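Local coordinates for protein ferredoxin component of carbazole 1,9a-dioxygenase (Nocardioides aromaticivorans, PDB 3GCE) that probably passes electrons through its Rieske [2Fe-2S] cluster to the terminal oxygenase component of carbazole 1,9a-dioxygenase, at residues Ile47-Leu58 and Ile70-Val81. Residues are numbered along the deposited sequence; the frame is centred on the assembly and turned at random.
Sequences ISNLCSHAEAYL and IECPLHVGRFDV. With FES (Fe2/s2 (inorganic) cluster), chain B.
Cys51 and Cys72 meet at one iron of the [2Fe-2S] cluster, and His53 and His75 meet at the other. The iron FE1 is bound by Cys51 SG at 2.3 Å and by Cys72 SG. The iron FE2 is bound by ND1 of both histidines. His75 ND1 lies at the edge of the His53 ring, and the two ring planes stand at 84° to each other. The two ND1 atoms are close because they share the metal, not a hydrogen bond. Each cysteine sulfur also accepts a backbone N-H two residues on, from His53 and Leu74, which probably helps stabilise the reduced cluster.

The tightly packed part lies on the side of the cysteine-bound iron and runs away from the cluster. Ala56 CB is buried against Cys72 SG and a bridging sulfide, and touches Leu74 CB at 3.7 Å. Phe79 turns its ring edge to the loop of Cys51. Cys51 SG lies in the ring plane, 3.7 Å from Phe79 CE1. Ser52 OG sits at the same edge, 3.4 Å from Phe79 CZ, and is hydrogen-bonded to Leu93 O. Leu58 crosses Phe79 at about a right angle. Its CD1 approaches Phe79 CD1, while its CD2 rests 3.8 Å from Cys72 CB. Ile47 closes the far end, with CD1 against Ile70 CG2 at 3.9 Å. With an alanine at Phe79 the whole ring is gone, which is likely to leave a gap between Leu58 CD1 and the Cys51 and Ser52 side chains.

The side of the histidine-bound iron is looser and faces solvent, with both histidines exposed. With CG anti to the backbone N (chi1 -173°), the Leu74 side chain extends past the cluster and its CD2 comes within 3.6 Å of Glu55 O. Two loops, each giving one cysteine and one histidine to the cluster, form the classic Rieske [2Fe-2S] site.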
# COMPACT_ATOMS: atom_id res chain seq x y z
N ILE A 47 -2.79 0.35 -0.57
CA ILE A 47 -3.72 0.38 0.57
C ILE A 47 -3.51 1.68 1.30
O ILE A 47 -2.52 2.37 1.05
CB ILE A 47 -3.58 -0.86 1.55
CG1 ILE A 47 -2.15 -0.96 2.14
CG2 ILE A 47 -3.96 -2.14 0.81
CD1 ILE A 47 -2.05 -1.89 3.40
N SER A 48 -4.44 2.04 2.18
CA SER A 48 -4.23 3.21 3.03
C SER A 48 -2.89 3.10 3.76
O SER A 48 -2.53 2.03 4.25
CB SER A 48 -5.33 3.34 4.06
OG SER A 48 -4.95 4.37 4.98
N ASN A 49 -2.17 4.22 3.83
CA ASN A 49 -0.88 4.23 4.49
C ASN A 49 -1.00 4.32 6.01
O ASN A 49 -0.00 4.20 6.70
CB ASN A 49 -0.02 5.40 3.98
CG ASN A 49 1.47 5.20 4.29
OD1 ASN A 49 1.97 4.09 4.21
ND2 ASN A 49 2.15 6.28 4.65
N LEU A 50 -2.20 4.60 6.51
CA LEU A 50 -2.39 4.75 7.95
C LEU A 50 -2.82 3.46 8.57
O LEU A 50 -3.86 2.92 8.20
CB LEU A 50 -3.46 5.79 8.26
CG LEU A 50 -2.99 7.18 8.66
CD1 LEU A 50 -2.25 7.13 10.03
CD2 LEU A 50 -2.15 7.77 7.53
N CYS A 51 -2.04 2.99 9.54
CA CYS A 51 -2.39 1.75 10.25
C CYS A 51 -3.74 1.94 10.96
O CYS A 51 -4.02 3.03 11.47
CB CYS A 51 -1.29 1.43 11.28
SG CYS A 51 -1.55 -0.13 12.14
N SER A 52 -4.58 0.90 10.98
CA SER A 52 -5.86 1.02 11.68
C SER A 52 -5.75 0.86 13.20
O SER A 52 -6.71 1.16 13.94
CB SER A 52 -6.84 -0.04 11.17
OG SER A 52 -6.37 -1.31 11.53
N HIS A 53 -4.59 0.42 13.69
CA HIS A 53 -4.48 0.16 15.11
C HIS A 53 -4.25 1.46 15.90
O HIS A 53 -4.91 1.70 16.92
CB HIS A 53 -3.39 -0.90 15.40
CG HIS A 53 -3.08 -1.02 16.85
ND1 HIS A 53 -1.86 -0.65 17.39
CD2 HIS A 53 -3.85 -1.40 17.90
CE1 HIS A 53 -1.89 -0.83 18.70
NE2 HIS A 53 -3.09 -1.27 19.03
N ALA A 54 -3.31 2.27 15.45
CA ALA A 54 -3.05 3.58 16.05
C ALA A 54 -2.38 4.40 14.96
O ALA A 54 -2.24 3.94 13.83
CB ALA A 54 -2.15 3.45 17.27
N GLU A 55 -1.99 5.63 15.28
CA GLU A 55 -1.34 6.41 14.26
C GLU A 55 0.04 5.84 13.96
O GLU A 55 0.95 5.92 14.79
CB GLU A 55 -1.24 7.88 14.66
CG GLU A 55 -0.79 8.74 13.50
CD GLU A 55 -0.19 10.05 13.95
OE1 GLU A 55 -0.35 10.40 15.15
OE2 GLU A 55 0.45 10.73 13.11
N ALA A 56 0.19 5.26 12.77
CA ALA A 56 1.52 4.90 12.26
C ALA A 56 1.44 4.79 10.75
O ALA A 56 0.36 4.60 10.20
CB ALA A 56 2.02 3.60 12.87
N TYR A 57 2.59 4.91 10.09
CA TYR A 57 2.65 5.03 8.64
C TYR A 57 3.29 3.79 8.03
O TYR A 57 4.48 3.52 8.20
CB TYR A 57 3.32 6.38 8.22
CG TYR A 57 2.55 7.51 8.87
CD1 TYR A 57 1.42 8.06 8.24
CD2 TYR A 57 2.88 7.98 10.14
CE1 TYR A 57 0.66 9.07 8.84
CE2 TYR A 57 2.10 9.00 10.78
CZ TYR A 57 1.00 9.53 10.09
OH TYR A 57 0.21 10.51 10.65
N LEU A 58 2.46 3.00 7.34
CA LEU A 58 2.83 1.66 6.93
C LEU A 58 4.02 1.59 5.96
O LEU A 58 4.79 0.65 6.03
CB LEU A 58 1.61 0.95 6.31
CG LEU A 58 0.42 0.79 7.27
CD1 LEU A 58 -0.75 0.16 6.50
CD2 LEU A 58 0.80 -0.09 8.50
N ILE A 70 2.41 -6.09 4.60
CA ILE A 70 3.16 -4.95 5.11
C ILE A 70 3.08 -5.01 6.65
O ILE A 70 2.01 -5.22 7.23
CB ILE A 70 2.59 -3.62 4.59
CG1 ILE A 70 3.48 -2.43 5.02
CG2 ILE A 70 1.14 -3.40 5.10
CD1 ILE A 70 4.90 -2.46 4.46
N GLU A 71 4.21 -4.81 7.30
CA GLU A 71 4.28 -4.88 8.75
C GLU A 71 4.44 -3.47 9.29
O GLU A 71 5.35 -2.75 8.89
CB GLU A 71 5.45 -5.75 9.14
CG GLU A 71 5.76 -5.83 10.64
CD GLU A 71 6.97 -6.73 10.91
OE1 GLU A 71 7.71 -7.03 9.95
OE2 GLU A 71 7.19 -7.14 12.06
N CYS A 72 3.52 -3.05 10.17
CA CYS A 72 3.51 -1.69 10.70
C CYS A 72 4.82 -1.45 11.49
O CYS A 72 5.24 -2.31 12.26
CB CYS A 72 2.31 -1.54 11.65
SG CYS A 72 2.20 0.06 12.50
N PRO A 73 5.46 -0.28 11.31
CA PRO A 73 6.71 -0.06 12.05
C PRO A 73 6.56 0.14 13.57
O PRO A 73 7.56 0.02 14.32
CB PRO A 73 7.29 1.21 11.42
CG PRO A 73 6.11 1.96 10.89
CD PRO A 73 5.11 0.87 10.44
N LEU A 74 5.34 0.41 14.03
CA LEU A 74 5.16 0.84 15.39
C LEU A 74 4.90 -0.32 16.35
O LEU A 74 5.64 -0.47 17.33
CB LEU A 74 4.10 1.95 15.50
CG LEU A 74 3.94 2.60 16.88
CD1 LEU A 74 5.28 3.21 17.41
CD2 LEU A 74 2.81 3.65 16.82
N HIS A 75 3.86 -1.11 16.10
CA HIS A 75 3.60 -2.29 16.94
C HIS A 75 3.59 -3.59 16.14
O HIS A 75 3.12 -4.65 16.62
CB HIS A 75 2.31 -2.17 17.74
CG HIS A 75 2.13 -0.84 18.40
ND1 HIS A 75 1.18 0.07 17.99
CD2 HIS A 75 2.75 -0.27 19.47
CE1 HIS A 75 1.22 1.14 18.77
NE2 HIS A 75 2.18 0.97 19.66
N VAL A 76 4.09 -3.50 14.91
CA VAL A 76 4.35 -4.66 14.04
C VAL A 76 3.12 -5.57 13.78
O VAL A 76 3.25 -6.78 13.53
CB VAL A 76 5.67 -5.45 14.41
CG1 VAL A 76 6.89 -4.54 14.26
CG2 VAL A 76 5.63 -6.12 15.81
N GLY A 77 1.94 -4.97 13.85
CA GLY A 77 0.76 -5.56 13.23
C GLY A 77 1.01 -5.74 11.74
O GLY A 77 1.97 -5.17 11.21
N ARG A 78 0.18 -6.52 11.05
CA ARG A 78 0.35 -6.70 9.60
C ARG A 78 -0.96 -6.59 8.83
O ARG A 78 -2.02 -6.87 9.39
CB ARG A 78 0.99 -8.04 9.25
CG ARG A 78 2.43 -8.22 9.78
CD ARG A 78 3.09 -9.49 9.22
NE ARG A 78 4.39 -9.73 9.86
CZ ARG A 78 5.28 -10.65 9.47
NH1 ARG A 78 5.03 -11.44 8.43
NH2 ARG A 78 6.42 -10.77 10.13
N PHE A 79 -0.86 -6.17 7.57
CA PHE A 79 -1.99 -6.18 6.63
C PHE A 79 -1.62 -6.91 5.35
O PHE A 79 -0.46 -6.87 4.90
CB PHE A 79 -2.42 -4.75 6.26
CG PHE A 79 -2.88 -3.94 7.46
CD1 PHE A 79 -1.97 -3.15 8.17
CD2 PHE A 79 -4.24 -3.90 7.82
CE1 PHE A 79 -2.38 -2.38 9.28
CE2 PHE A 79 -4.65 -3.14 8.91
CZ PHE A 79 -3.72 -2.37 9.63
N ASP A 80 -2.62 -7.53 4.74
CA ASP A 80 -2.50 -8.06 3.40
C ASP A 80 -2.58 -6.85 2.43
O ASP A 80 -3.58 -6.14 2.41
CB ASP A 80 -3.65 -9.06 3.15
CG ASP A 80 -3.76 -9.47 1.68
OD1 ASP A 80 -2.71 -9.47 0.96
OD2 ASP A 80 -4.91 -9.79 1.26
N VAL A 81 -1.53 -6.63 1.64
CA VAL A 81 -1.52 -5.51 0.67
C VAL A 81 -2.49 -5.65 -0.49
O VAL A 81 -2.78 -4.66 -1.17
CB VAL A 81 -0.09 -5.19 0.15
CG1 VAL A 81 0.81 -4.78 1.33
CG2 VAL A 81 0.52 -6.37 -0.63
FE1 FES B . 0.25 -0.14 13.59
FE2 FES B . -0.07 -0.31 16.31
S1 FES B . 0.27 -2.02 14.87
S2 FES B . -0.02 1.48 15.01